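FG41 Malonate Semialdehyde Decarboxylase (Coryneform bacterium, PDB 4LHP) belongs to the tautomerase superfamily of enzymes, its chain built from two beta-alpha-beta units and assembled as a trimer. Local coordinates at residues Glu14-Ile19 with Leu42-Pro47; Phe71-Arg76 with Ala121-Gly126; Glu79-Val84 with Ile106-Pro111. All coordinates share one frame; numbering follows the deposited sequence.

Interaction 1 (Glu14-Ile19 with Leu42-Pro47)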
ATOM      1  N   GLU A  14      10.490 -12.391  17.144  1.00 21.10           N
ATOM      2  CA  GLU A  14      10.521 -11.568  18.348  1.00 21.51           C
ATOM      3  C   GLU A  14      10.914 -10.132  18.018  1.00 27.23           C
ATOM      4  O   GLU A  14      10.259  -9.185  18.454  1.00 23.61           O
ATOM      5  CB  GLU A  14      11.491 -12.156  19.375  1.00 20.00           C
ATOM      6  N   GLN A  15      11.984  -9.977  17.244  1.00 23.99           N
ATOM      7  CA  GLN A  15      12.496  -8.654  16.910  1.00 22.16           C
ATOM      8  C   GLN A  15      11.478  -7.853  16.103  1.00 23.79           C
ATOM      9  O   GLN A  15      11.302  -6.658  16.334  1.00 25.61           O
ATOM     10  CB  GLN A  15      13.806  -8.761  16.126  1.00 29.96           C
ATOM     11  CG  GLN A  15      14.634  -7.487  16.144  1.00 20.09           C
ATOM     12  CD  GLN A  15      15.852  -7.568  15.246  1.00 24.95           C
ATOM     13  OE1 GLN A  15      15.833  -8.238  14.214  1.00 27.87           O
ATOM     14  NE2 GLN A  15      16.922  -6.886  15.637  1.00 29.34           N
ATOM     15  N   ARG A  16      10.815  -8.507  15.153  1.00 24.62           N
ATOM     16  CA  ARG A  16       9.818  -7.835  14.327  1.00 26.32           C
ATOM     17  C   ARG A  16       8.764  -7.223  15.223  1.00 21.76           C
ATOM     18  O   ARG A  16       8.530  -6.017  15.201  1.00 24.69           O
ATOM     19  CB  ARG A  16       9.130  -8.816  13.383  1.00 30.93           C
ATOM     20  CG  ARG A  16      10.021  -9.438  12.337  1.00 28.67           C
ATOM     21  CD  ARG A  16       9.287 -10.579  11.661  1.00 33.56           C
ATOM     22  NE  ARG A  16      10.196 -11.523  11.022  1.00 38.80           N
ATOM     23  CZ  ARG A  16       9.841 -12.732  10.602  1.00 40.07           C
ATOM     24  NH1 ARG A  16       8.593 -13.154  10.756  1.00 29.80           N
ATOM     25  NH2 ARG A  16      10.737 -13.523  10.033  1.00 39.13           N
ATOM     26  N   ARG A  17       8.122  -8.076  16.008  1.00 22.79           N
ATOM     27  CA  ARG A  17       7.094  -7.635  16.932  1.00 27.30           C
ATOM     28  C   ARG A  17       7.593  -6.447  17.752  1.00 27.27           C
ATOM     29  O   ARG A  17       6.850  -5.500  18.008  1.00 20.81           O
ATOM     30  CB  ARG A  17       6.681  -8.792  17.843  1.00 21.44           C
ATOM     31  CG  ARG A  17       5.603  -8.444  18.853  1.00 24.18           C
ATOM     32  CD  ARG A  17       4.498  -7.601  18.236  1.00 33.37           C
ATOM     33  NE  ARG A  17       3.667  -6.976  19.260  1.00 27.18           N
ATOM     34  CZ  ARG A  17       2.388  -7.259  19.493  1.00 36.55           C
ATOM     35  NH1 ARG A  17       1.738  -8.164  18.770  1.00 29.61           N
ATOM     36  NH2 ARG A  17       1.749  -6.620  20.460  1.00 32.31           N
ATOM     37  N   ALA A  18       8.860  -6.495  18.153  1.00 25.86           N
ATOM     38  CA  ALA A  18       9.470  -5.388  18.886  1.00 24.85           C
ATOM     39  C   ALA A  18       9.586  -4.149  17.998  1.00 21.15           C
ATOM     40  O   ALA A  18       9.254  -3.041  18.419  1.00 17.42           O
ATOM     41  CB  ALA A  18      10.834  -5.792  19.419  1.00 27.23           C
ATOM     42  N   ILE A  19      10.064  -4.340  16.771  1.00 23.42           N
ATOM     43  CA  ILE A  19      10.074  -3.264  15.786  1.00 19.65           C
ATOM     44  C   ILE A  19       8.690  -2.624  15.725  1.00 19.30           C
ATOM     45  O   ILE A  19       8.557  -1.403  15.788  1.00 16.93           O
ATOM     46  CB  ILE A  19      10.460  -3.781  14.378  1.00 24.23           C
ATOM     47  CG1 ILE A  19      11.942  -4.162  14.332  1.00 24.03           C
ATOM     48  CG2 ILE A  19      10.168  -2.725  13.319  1.00 22.46           C
ATOM     49  CD1 ILE A  19      12.354  -4.868  13.055  1.00 26.50           C
ATOM     50  N   LEU A  42       2.430  -6.530   9.263  1.00 16.49           N
ATOM     51  CA  LEU A  42       3.825  -6.934   9.159  1.00 23.78           C
ATOM     52  C   LEU A  42       4.013  -7.964   8.061  1.00 23.15           C
ATOM     53  O   LEU A  42       3.430  -9.047   8.102  1.00 25.25           O
ATOM     54  CB  LEU A  42       4.319  -7.509  10.485  1.00 26.13           C
ATOM     55  CG  LEU A  42       4.843  -6.476  11.479  1.00 28.41           C
ATOM     56  CD1 LEU A  42       3.842  -5.349  11.642  1.00 25.30           C
ATOM     57  CD2 LEU A  42       5.141  -7.135  12.814  1.00 30.79           C
ATOM     58  N   THR A  43       4.832  -7.617   7.078  1.00 19.72           N
ATOM     59  CA  THR A  43       5.179  -8.544   6.016  1.00 18.04           C
ATOM     60  C   THR A  43       6.681  -8.783   6.031  1.00 26.00           C
ATOM     61  O   THR A  43       7.467  -7.877   5.754  1.00 23.41           O
ATOM     62  CB  THR A  43       4.773  -8.006   4.634  1.00 25.11           C
ATOM     63  OG1 THR A  43       3.413  -7.557   4.667  1.00 28.11           O
ATOM     64  CG2 THR A  43       4.922  -9.093   3.582  1.00 24.51           C
ATOM     65  N   ALA A  44       7.078 -10.003   6.373  1.00 27.47           N
ATOM     66  CA  ALA A  44       8.484 -10.377   6.361  1.00 27.10           C
ATOM     67  C   ALA A  44       8.843 -10.972   5.007  1.00 29.05           C
ATOM     68  O   ALA A  44       8.185 -11.898   4.530  1.00 35.51           O
ATOM     69  CB  ALA A  44       8.779 -11.364   7.474  1.00 28.22           C
ATOM     70  N   HIS A  45       9.887 -10.428   4.391  1.00 23.93           N
ATOM     71  CA  HIS A  45      10.297 -10.845   3.060  1.00 19.50           C
ATOM     72  C   HIS A  45      11.669 -11.492   3.083  1.00 25.25           C
ATOM     73  O   HIS A  45      12.470 -11.243   3.979  1.00 15.89           O
ATOM     74  CB  HIS A  45      10.376  -9.638   2.124  1.00 23.35           C
ATOM     75  CG  HIS A  45       9.085  -8.900   1.968  1.00 12.14           C
ATOM     76  ND1 HIS A  45       8.359  -8.915   0.799  1.00 16.58           N
ATOM     77  CD2 HIS A  45       8.398  -8.111   2.828  1.00 17.40           C
ATOM     78  CE1 HIS A  45       7.276  -8.173   0.945  1.00 20.72           C
ATOM     79  NE2 HIS A  45       7.278  -7.675   2.169  1.00 18.38           N
ATOM     80  N   ASP A  46      11.934 -12.322   2.083  1.00 27.27           N
ATOM     81  CA  ASP A  46      13.301 -12.669   1.745  1.00 31.31           C
ATOM     82  C   ASP A  46      13.976 -11.355   1.360  1.00 26.47           C
ATOM     83  O   ASP A  46      13.412 -10.577   0.592  1.00 18.68           O
ATOM     84  CB  ASP A  46      13.326 -13.649   0.576  1.00 23.66           C
ATOM     85  CG  ASP A  46      14.727 -14.092   0.217  1.00 46.32           C
ATOM     86  OD1 ASP A  46      15.457 -13.302  -0.420  1.00 44.70           O
ATOM     87  OD2 ASP A  46      15.097 -15.233   0.566  1.00 53.57           O
ATOM     88  N   PRO A  47      15.174 -11.089   1.903  1.00 34.36           N
ATOM     89  CA  PRO A  47      15.813  -9.785   1.686  1.00 27.03           C
ATOM     90  C   PRO A  47      15.951  -9.400   0.215  1.00 19.85           C
ATOM     91  O   PRO A  47      15.957  -8.211  -0.104  1.00 21.57           O
ATOM     92  CB  PRO A  47      17.192  -9.965   2.326  1.00 27.26           C
ATOM     93  CG  PRO A  47      16.972 -10.993   3.380  1.00 22.65           C
ATOM     94  CD  PRO A  47      15.975 -11.948   2.793  1.00 19.64           C
TER
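Arg16 of the helix meets Ala44 and Leu42 of the strand, and the contact is van der Waals throughout. The flat end of Arg16 lies across the methyl of Ala44: CB stands under the middle of one guanidinium face, 3.6 Å from CZ. With CG anti to its carbonyl carbon (chi1 -65°) and the chain extended from CG to NE, the arginine runs from the helix out over the strand. A small residue suits position 44, since its methyl lets the broad group settle flat.

The aliphatic part is looser. Leu42 CD2 reaches the base of the arginine, 4.4 Å from Arg16 CB, and lies 4.3 Å from Arg16 O. A buried leucine fits here because it faces the helix and fills the space between the backbones; the axes of helix 14-19 and strand 42-45 pass 10.3 Å apart, their N-to-C directions at 139°.

No hydrogen bond crosses between the segments; the polar end of Arg16 is held from the connecting loop, NH2 by Ser9 O and NE, weakly, by Arg11 O. Arg17, whose CB points away from the strand, forms a salt bridge with Asp21. Leu42 also joins its backbone to the second subunit. These contacts lay a helix on its outer strand, the packing of a beta-alpha-beta unit: strand 2-8, helix 13-31 and strand 39-45, the two strands parallel neighbours in the sheet.

Interaction 2 (Phe71-Arg76 with Ala121-Gly126). With PO4 (phosphate ion), chain M.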
ATOM      1  N   PHE A  71       0.028   5.366   6.780  1.00 12.56           N
ATOM      2  CA  PHE A  71      -1.195   5.875   6.174  1.00 15.94           C
ATOM      3  C   PHE A  71      -2.013   6.586   7.243  1.00 13.59           C
ATOM      4  O   PHE A  71      -2.580   5.949   8.127  1.00 13.08           O
ATOM      5  CB  PHE A  71      -1.995   4.733   5.546  1.00 14.29           C
ATOM      6  CG  PHE A  71      -1.338   4.129   4.336  1.00 10.53           C
ATOM      7  CD1 PHE A  71      -0.429   3.091   4.467  1.00 14.54           C
ATOM      8  CD2 PHE A  71      -1.624   4.606   3.067  1.00 11.59           C
ATOM      9  CE1 PHE A  71       0.179   2.536   3.353  1.00 12.96           C
ATOM     10  CE2 PHE A  71      -1.021   4.055   1.950  1.00 18.00           C
ATOM     11  CZ  PHE A  71      -0.118   3.020   2.094  1.00 16.10           C
ATOM     12  N   THR A  72      -2.072   7.912   7.158  1.00 13.66           N
ATOM     13  CA  THR A  72      -2.631   8.720   8.234  1.00 17.47           C
ATOM     14  C   THR A  72      -3.429   9.902   7.691  1.00 21.42           C
ATOM     15  O   THR A  72      -3.285  10.281   6.529  1.00 15.55           O
ATOM     16  CB  THR A  72      -1.509   9.259   9.139  1.00 18.41           C
ATOM     17  OG1 THR A  72      -2.059   9.726  10.377  1.00 21.56           O
ATOM     18  CG2 THR A  72      -0.763  10.394   8.451  1.00 19.14           C
ATOM     19  N   GLN A  73      -4.263  10.491   8.542  1.00 19.11           N
ATOM     20  CA  GLN A  73      -5.074  11.634   8.138  1.00 18.85           C
ATOM     21  C   GLN A  73      -4.192  12.829   7.791  1.00 22.02           C
ATOM     22  O   GLN A  73      -3.167  13.065   8.429  1.00 20.59           O
ATOM     23  CB  GLN A  73      -6.038  12.040   9.255  1.00 22.79           C
ATOM     24  CG  GLN A  73      -6.924  10.926   9.779  1.00 25.04           C
ATOM     25  CD  GLN A  73      -7.905  11.422  10.822  1.00 30.31           C
ATOM     26  OE1 GLN A  73      -8.651  12.369  10.582  1.00 30.01           O
ATOM     27  NE2 GLN A  73      -7.900  10.794  11.990  1.00 39.44           N
ATOM     28  N   ALA A  74      -4.598  13.581   6.773  1.00 17.18           N
ATOM     29  CA  ALA A  74      -3.944  14.841   6.449  1.00 22.94           C
ATOM     30  C   ALA A  74      -4.084  15.790   7.630  1.00 22.25           C
ATOM     31  O   ALA A  74      -4.987  15.636   8.454  1.00 14.30           O
ATOM     32  CB  ALA A  74      -4.572  15.456   5.209  1.00 21.32           C
ATOM     33  N   GLY A  75      -3.190  16.770   7.712  1.00 19.71           N
ATOM     34  CA  GLY A  75      -3.288  17.803   8.727  1.00 23.05           C
ATOM     35  C   GLY A  75      -2.031  17.970   9.558  1.00 23.07           C
ATOM     36  O   GLY A  75      -1.805  19.029  10.144  1.00 27.63           O
ATOM     37  N   ARG A  76      -1.209  16.929   9.617  1.00 21.27           N
ATOM     38  CA  ARG A  76       0.016  16.989  10.402  1.00 23.39           C
ATOM     39  C   ARG A  76       1.007  17.919   9.726  1.00 19.15           C
ATOM     40  O   ARG A  76       1.167  17.895   8.506  1.00 28.45           O
ATOM     41  CB  ARG A  76       0.630  15.601  10.568  1.00 17.19           C
ATOM     42  CG  ARG A  76      -0.303  14.588  11.200  1.00 20.56           C
ATOM     43  CD  ARG A  76      -0.592  14.924  12.652  1.00 33.40           C
ATOM     44  NE  ARG A  76      -1.509  13.960  13.250  1.00 36.31           N
ATOM     45  CZ  ARG A  76      -1.689  13.796  14.557  1.00 34.68           C
ATOM     46  NH1 ARG A  76      -1.009  14.530  15.430  1.00 42.28           N
ATOM     47  NH2 ARG A  76      -2.548  12.888  14.993  1.00 34.08           N
ATOM     48  N   ALA A 121     -18.306   4.680   9.862  1.00 14.94           N
ATOM     49  CA  ALA A 121     -17.219   5.643   9.748  1.00 10.49           C
ATOM     50  C   ALA A 121     -17.198   6.462  11.030  1.00 14.07           C
ATOM     51  O   ALA A 121     -17.893   7.471  11.146  1.00 15.73           O
ATOM     52  CB  ALA A 121     -17.425   6.536   8.542  1.00 14.98           C
ATOM     53  N   GLN A 122     -16.400   6.016  11.994  1.00 15.16           N
ATOM     54  CA  GLN A 122     -16.478   6.540  13.353  1.00 15.24           C
ATOM     55  C   GLN A 122     -16.114   8.024  13.465  1.00 22.21           C
ATOM     56  O   GLN A 122     -16.661   8.732  14.312  1.00 15.83           O
ATOM     57  CB  GLN A 122     -15.619   5.698  14.303  1.00 15.15           C
ATOM     58  CG  GLN A 122     -16.227   4.336  14.634  1.00 14.99           C
ATOM     59  CD  GLN A 122     -15.970   3.295  13.561  1.00 14.56           C
ATOM     60  OE1 GLN A 122     -15.299   3.566  12.568  1.00  9.71           O
ATOM     61  NE2 GLN A 122     -16.505   2.094  13.758  1.00 16.09           N
ATOM     62  N   TYR A 123     -15.204   8.498  12.617  1.00 15.22           N
ATOM     63  CA  TYR A 123     -14.843   9.914  12.609  1.00 17.29           C
ATOM     64  C   TYR A 123     -16.008  10.764  12.106  1.00 23.51           C
ATOM     65  O   TYR A 123     -16.170  11.913  12.517  1.00 23.01           O
ATOM     66  CB  TYR A 123     -13.624  10.174  11.718  1.00 20.34           C
ATOM     67  CG  TYR A 123     -12.287   9.733  12.279  1.00 24.31           C
ATOM     68  CD1 TYR A 123     -11.929   9.999  13.599  1.00 19.21           C
ATOM     69  CD2 TYR A 123     -11.370   9.065  11.476  1.00 21.32           C
ATOM     70  CE1 TYR A 123     -10.695   9.600  14.099  1.00 27.48           C
ATOM     71  CE2 TYR A 123     -10.142   8.662  11.965  1.00 24.49           C
ATOM     72  CZ  TYR A 123      -9.809   8.929  13.274  1.00 18.57           C
ATOM     73  OH  TYR A 123      -8.581   8.529  13.752  1.00 24.77           O
ATOM     74  N   VAL A 124     -16.811  10.199  11.207  1.00 19.42           N
ATOM     75  CA  VAL A 124     -17.929  10.928  10.613  1.00 21.19           C
ATOM     76  C   VAL A 124     -19.118  10.979  11.567  1.00 19.73           C
ATOM     77  O   VAL A 124     -19.721  12.034  11.761  1.00 17.12           O
ATOM     78  CB  VAL A 124     -18.379  10.288   9.281  1.00 20.59           C
ATOM     79  CG1 VAL A 124     -19.603  11.001   8.731  1.00 17.68           C
ATOM     80  CG2 VAL A 124     -17.246  10.313   8.264  1.00 17.27           C
ATOM     81  N   THR A 125     -19.451   9.835  12.155  1.00 20.67           N
ATOM     82  CA  THR A 125     -20.584   9.741  13.073  1.00 20.79           C
ATOM     83  C   THR A 125     -20.359  10.524  14.363  1.00 25.08           C
ATOM     84  O   THR A 125     -21.315  10.965  15.000  1.00 16.28           O
ATOM     85  CB  THR A 125     -20.880   8.279  13.463  1.00 22.11           C
ATOM     86  OG1 THR A 125     -19.719   7.697  14.067  1.00 22.16           O
ATOM     87  CG2 THR A 125     -21.284   7.464  12.246  1.00 19.47           C
ATOM     88  N   GLY A 126     -19.097  10.685  14.751  1.00 21.56           N
ATOM     89  CA  GLY A 126     -18.763  11.313  16.016  1.00 20.11           C
ATOM     90  C   GLY A 126     -18.471  10.286  17.097  1.00 24.60           C
ATOM     91  O   GLY A 126     -18.211  10.640  18.248  1.00 19.42           O
TER
HETATM   92  P   PO4 M 201      -4.687   8.981  12.318  1.00 60.06           P
HETATM   93  O1  PO4 M 201      -5.436   8.167  13.349  1.00 48.88           O
HETATM   94  O2  PO4 M 201      -3.200   8.845  12.550  1.00 52.91           O
HETATM   95  O3  PO4 M 201      -5.028   8.479  10.933  1.00 42.85           O
HETATM   96  O4  PO4 M 201      -5.078  10.435  12.451  1.00 53.97           O
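An anion pocket at the C-terminal end of strand 66-73, occupied here by a phosphate ion probably from the crystallisation liquor, brings Gln73 and Tyr123 together. Gln73 comes from the strand and Tyr123 from the short helix 122-125. Gln73 NE2 touches the ring on its CZ-CE2 side, 3.0 Å from Tyr123 CZ, while OE1 lies above one face, offset toward the rim, and the amide and ring planes stand 43° apart. NE2 is also 2.9 Å from Tyr123 OH, but the angle is too poor for a hydrogen bond. Glutamine lets one amide reach the ion and lie against the ring; tyrosine offers a hydroxyl beyond a flat face.

Gln73 NE2 gives a weak bond to phosphate O4 over 2.9 Å, while the backbone N of Gln73 donates to O3 at 3.2 Å. Thr72 OG1, swung away from its own backbone N (chi1 -164°), donates to O2 at 2.6 Å; a small hydroxyl residue suits this spot beside the ion. Tyr123 OH meets O1 at the edge of the ring, only weakly, at 3.2 Å. Arg76 turns its guanidinium edge toward O4, probably adding some positive potential, while NH1 is bound to Leu31 O.

Phe116 meets the tyrosine ring edge-to-face and probably helps to fix its tilt. The result is a phosphate bound at the C-terminal end of a strand by a backbone N-H and neighbouring hydroxyl and amide groups.

Interaction 3 (Glu79-Val84 with Ile106-Pro111)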
ATOM      1  N   GLU A  79       6.819  19.821  10.446  1.00 24.85           N
ATOM      2  CA  GLU A  79       7.703  19.661  11.599  1.00 30.22           C
ATOM      3  C   GLU A  79       7.324  18.434  12.429  1.00 29.45           C
ATOM      4  O   GLU A  79       8.190  17.738  12.963  1.00 28.88           O
ATOM      5  CB  GLU A  79       7.671  20.916  12.474  1.00 20.00           C
ATOM      6  N   THR A  80       6.024  18.182  12.548  1.00 19.38           N
ATOM      7  CA  THR A  80       5.529  17.007  13.256  1.00 23.96           C
ATOM      8  C   THR A  80       6.005  15.731  12.573  1.00 21.21           C
ATOM      9  O   THR A  80       6.405  14.772  13.232  1.00 18.41           O
ATOM     10  CB  THR A  80       3.990  17.001  13.318  1.00 27.12           C
ATOM     11  OG1 THR A  80       3.549  17.794  14.427  1.00 28.19           O
ATOM     12  CG2 THR A  80       3.455  15.582  13.476  1.00 30.57           C
ATOM     13  N   LYS A  81       5.954  15.727  11.246  1.00 24.47           N
ATOM     14  CA  LYS A  81       6.389  14.577  10.466  1.00 21.57           C
ATOM     15  C   LYS A  81       7.882  14.324  10.659  1.00 24.78           C
ATOM     16  O   LYS A  81       8.323  13.177  10.739  1.00 23.49           O
ATOM     17  CB  LYS A  81       6.066  14.796   8.988  1.00 17.23           C
ATOM     18  CG  LYS A  81       4.574  14.831   8.704  1.00 19.57           C
ATOM     19  CD  LYS A  81       4.268  15.177   7.257  1.00 22.17           C
ATOM     20  CE  LYS A  81       2.778  15.057   6.977  1.00 20.16           C
ATOM     21  NZ  LYS A  81       2.411  15.547   5.618  1.00 18.93           N
ATOM     22  N   GLN A  82       8.659  15.399  10.735  1.00 22.97           N
ATOM     23  CA  GLN A  82      10.084  15.276  11.009  1.00 24.12           C
ATOM     24  C   GLN A  82      10.289  14.627  12.376  1.00 29.30           C
ATOM     25  O   GLN A  82      11.121  13.733  12.529  1.00 26.13           O
ATOM     26  CB  GLN A  82      10.767  16.643  10.950  1.00 20.98           C
ATOM     27  CG  GLN A  82      10.860  17.218   9.547  1.00 24.73           C
ATOM     28  CD  GLN A  82      11.696  18.482   9.483  1.00 31.21           C
ATOM     29  OE1 GLN A  82      11.168  19.594   9.548  1.00 35.21           O
ATOM     30  NE2 GLN A  82      13.007  18.319   9.350  1.00 34.41           N
ATOM     31  N   ARG A  83       9.522  15.078  13.364  1.00 23.82           N
ATOM     32  CA  ARG A  83       9.570  14.487  14.697  1.00 23.42           C
ATOM     33  C   ARG A  83       9.208  13.002  14.663  1.00 24.71           C
ATOM     34  O   ARG A  83       9.788  12.207  15.402  1.00 22.62           O
ATOM     35  CB  ARG A  83       8.635  15.236  15.650  1.00 27.22           C
ATOM     36  CG  ARG A  83       9.243  16.497  16.248  1.00 29.67           C
ATOM     37  CD  ARG A  83       8.211  17.303  17.026  1.00 33.55           C
ATOM     38  NE  ARG A  83       7.553  16.510  18.064  1.00 36.27           N
ATOM     39  CZ  ARG A  83       6.251  16.555  18.349  1.00 43.22           C
ATOM     40  NH1 ARG A  83       5.431  17.354  17.678  1.00 42.55           N
ATOM     41  NH2 ARG A  83       5.762  15.790  19.313  1.00 43.41           N
ATOM     42  N   VAL A  84       8.254  12.630  13.812  1.00 27.09           N
ATOM     43  CA  VAL A  84       7.862  11.228  13.674  1.00 26.23           C
ATOM     44  C   VAL A  84       9.014  10.391  13.124  1.00 27.36           C
ATOM     45  O   VAL A  84       9.346   9.342  13.676  1.00 23.92           O
ATOM     46  CB  VAL A  84       6.630  11.053  12.748  1.00 31.48           C
ATOM     47  CG1 VAL A  84       6.466   9.588  12.332  1.00 23.44           C
ATOM     48  CG2 VAL A  84       5.366  11.560  13.431  1.00 20.62           C
ATOM     49  N   ILE A 106       5.046   8.503   4.088  1.00 12.57           N
ATOM     50  CA  ILE A 106       3.730   8.904   4.571  1.00 13.97           C
ATOM     51  C   ILE A 106       2.783   9.151   3.400  1.00 15.09           C
ATOM     52  O   ILE A 106       3.133   9.834   2.441  1.00 14.73           O
ATOM     53  CB  ILE A 106       3.812  10.179   5.438  1.00 11.46           C
ATOM     54  CG1 ILE A 106       4.725   9.940   6.646  1.00 14.58           C
ATOM     55  CG2 ILE A 106       2.421  10.605   5.891  1.00 25.29           C
ATOM     56  CD1 ILE A 106       4.662  11.033   7.699  1.00 17.89           C
ATOM     57  N   THR A 107       1.584   8.583   3.486  1.00 21.91           N
ATOM     58  CA  THR A 107       0.561   8.774   2.463  1.00 13.27           C
ATOM     59  C   THR A 107      -0.744   9.169   3.148  1.00 17.00           C
ATOM     60  O   THR A 107      -1.194   8.497   4.075  1.00 21.12           O
ATOM     61  CB  THR A 107       0.353   7.496   1.628  1.00 16.37           C
ATOM     62  OG1 THR A 107       1.566   7.169   0.937  1.00 13.65           O
ATOM     63  CG2 THR A 107      -0.764   7.692   0.612  1.00 18.34           C
ATOM     64  N   GLU A 108      -1.350  10.258   2.686  1.00 17.75           N
ATOM     65  CA  GLU A 108      -2.433  10.897   3.431  1.00 19.58           C
ATOM     66  C   GLU A 108      -3.830  10.660   2.859  1.00 18.20           C
ATOM     67  O   GLU A 108      -3.994  10.327   1.684  1.00 14.30           O
ATOM     68  CB  GLU A 108      -2.168  12.403   3.530  1.00 20.39           C
ATOM     69  CG  GLU A 108      -0.962  12.753   4.390  1.00 28.65           C
ATOM     70  CD  GLU A 108      -0.713  14.244   4.481  1.00 24.37           C
ATOM     71  OE1 GLU A 108      -0.943  14.952   3.476  1.00 17.18           O
ATOM     72  OE2 GLU A 108      -0.291  14.711   5.561  1.00 16.15           O
ATOM     73  N   ASN A 109      -4.831  10.827   3.719  1.00 16.09           N
ATOM     74  CA  ASN A 109      -6.231  10.787   3.314  1.00 15.43           C
ATOM     75  C   ASN A 109      -7.083  11.604   4.284  1.00 15.29           C
ATOM     76  O   ASN A 109      -6.549  12.369   5.085  1.00 12.85           O
ATOM     77  CB  ASN A 109      -6.734   9.344   3.222  1.00 14.39           C
ATOM     78  CG  ASN A 109      -6.676   8.610   4.550  1.00 16.07           C
ATOM     79  OD1 ASN A 109      -6.400   9.200   5.595  1.00 23.25           O
ATOM     80  ND2 ASN A 109      -6.944   7.311   4.512  1.00 17.23           N
ATOM     81  N   ALA A 110      -8.401  11.446   4.212  1.00 19.58           N
ATOM     82  CA  ALA A 110      -9.315  12.229   5.042  1.00 22.73           C
ATOM     83  C   ALA A 110      -9.909  11.396   6.177  1.00 20.68           C
ATOM     84  O   ALA A 110      -9.928  10.167   6.109  1.00 17.96           O
ATOM     85  CB  ALA A 110     -10.427  12.816   4.182  1.00 18.34           C
ATOM     86  N   PRO A 111     -10.400  12.067   7.230  1.00 14.71           N
ATOM     87  CA  PRO A 111     -11.021  11.364   8.359  1.00 21.14           C
ATOM     88  C   PRO A 111     -12.196  10.496   7.917  1.00 17.95           C
ATOM     89  O   PRO A 111     -12.470   9.468   8.533  1.00 20.03           O
ATOM     90  CB  PRO A 111     -11.517  12.501   9.261  1.00 24.03           C
ATOM     91  CG  PRO A 111     -10.737  13.703   8.856  1.00 27.32           C
ATOM     92  CD  PRO A 111     -10.392  13.529   7.414  1.00 23.46           C
TER
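Lys81 spans the gap between helix and strand, its alkyl chain on Ile106 and its ammonium on Glu108. The close-fitting part lies at the inner end. There the CA atoms of Lys81 and Ile106 are 8.6 Å apart, and Ile106 CD1 comes up against the methylenes of the lysine, 3.9 Å from CG and 4.2 Å from CD. A beta-branched isoleucine suits a strand, and its long branch is what reaches the helix. Val84, one turn farther along, also turns toward the strand and touches Leu27 and Val30 of helix 13-31, bringing the two helices together here.

Farther along, the contact narrows to one polar bridge. Lys81 has CG anti to its carbonyl carbon (chi1 -67°) and stays extended to its tip, a shape that carries NZ past the isoleucine to Glu108. The salt bridge is gripped by a single oxygen: NZ donates to Glu108 OE2 over 2.8 Å, whereas OE1 is 4.0 Å away. The ammonium comes from above the carboxylate, 59° out of its plane. A lysine serves well because its stem is nonpolar enough for the buried stretch and its charge still reaches the partly exposed Glu108.

The same NZ forms a second salt bridge, to Asp113 of the third subunit, which probably helps to keep the lysine charged. Ile106 O, for its part, accepts a hydrogen bond from Asn109 ND2 of that subunit. A nonpolar inner end and a charged outer one thus seat helix 78-92 on strand 102-109, as in the beta-alpha-beta unit of the tautomerase fold, and the polar end continues into the trimer interface.

How the interactions relate
Interactions 1 and 3 play matching parts in the two beta-alpha-beta units: each lays a helix on an outermost strand of the four-stranded sheet. They stand on opposite sides of the chain's centre, their own centres about 23 Å apart. Interaction 2 has its centre about 28 Å from that of interaction 1 and about 12 Å from that of interaction 3, which it touches. Strands 66-73 and 102-109 are neighbours, and Ala74 N probably bonds to Asn109 O at 2.9 Å. Pro111 brings its O to 3.2 Å from Tyr123 CD2, so the segment that receives Lys81 also packs on Gln73 and Tyr123, which meet the phosphate. All three contacts touch the second subunit.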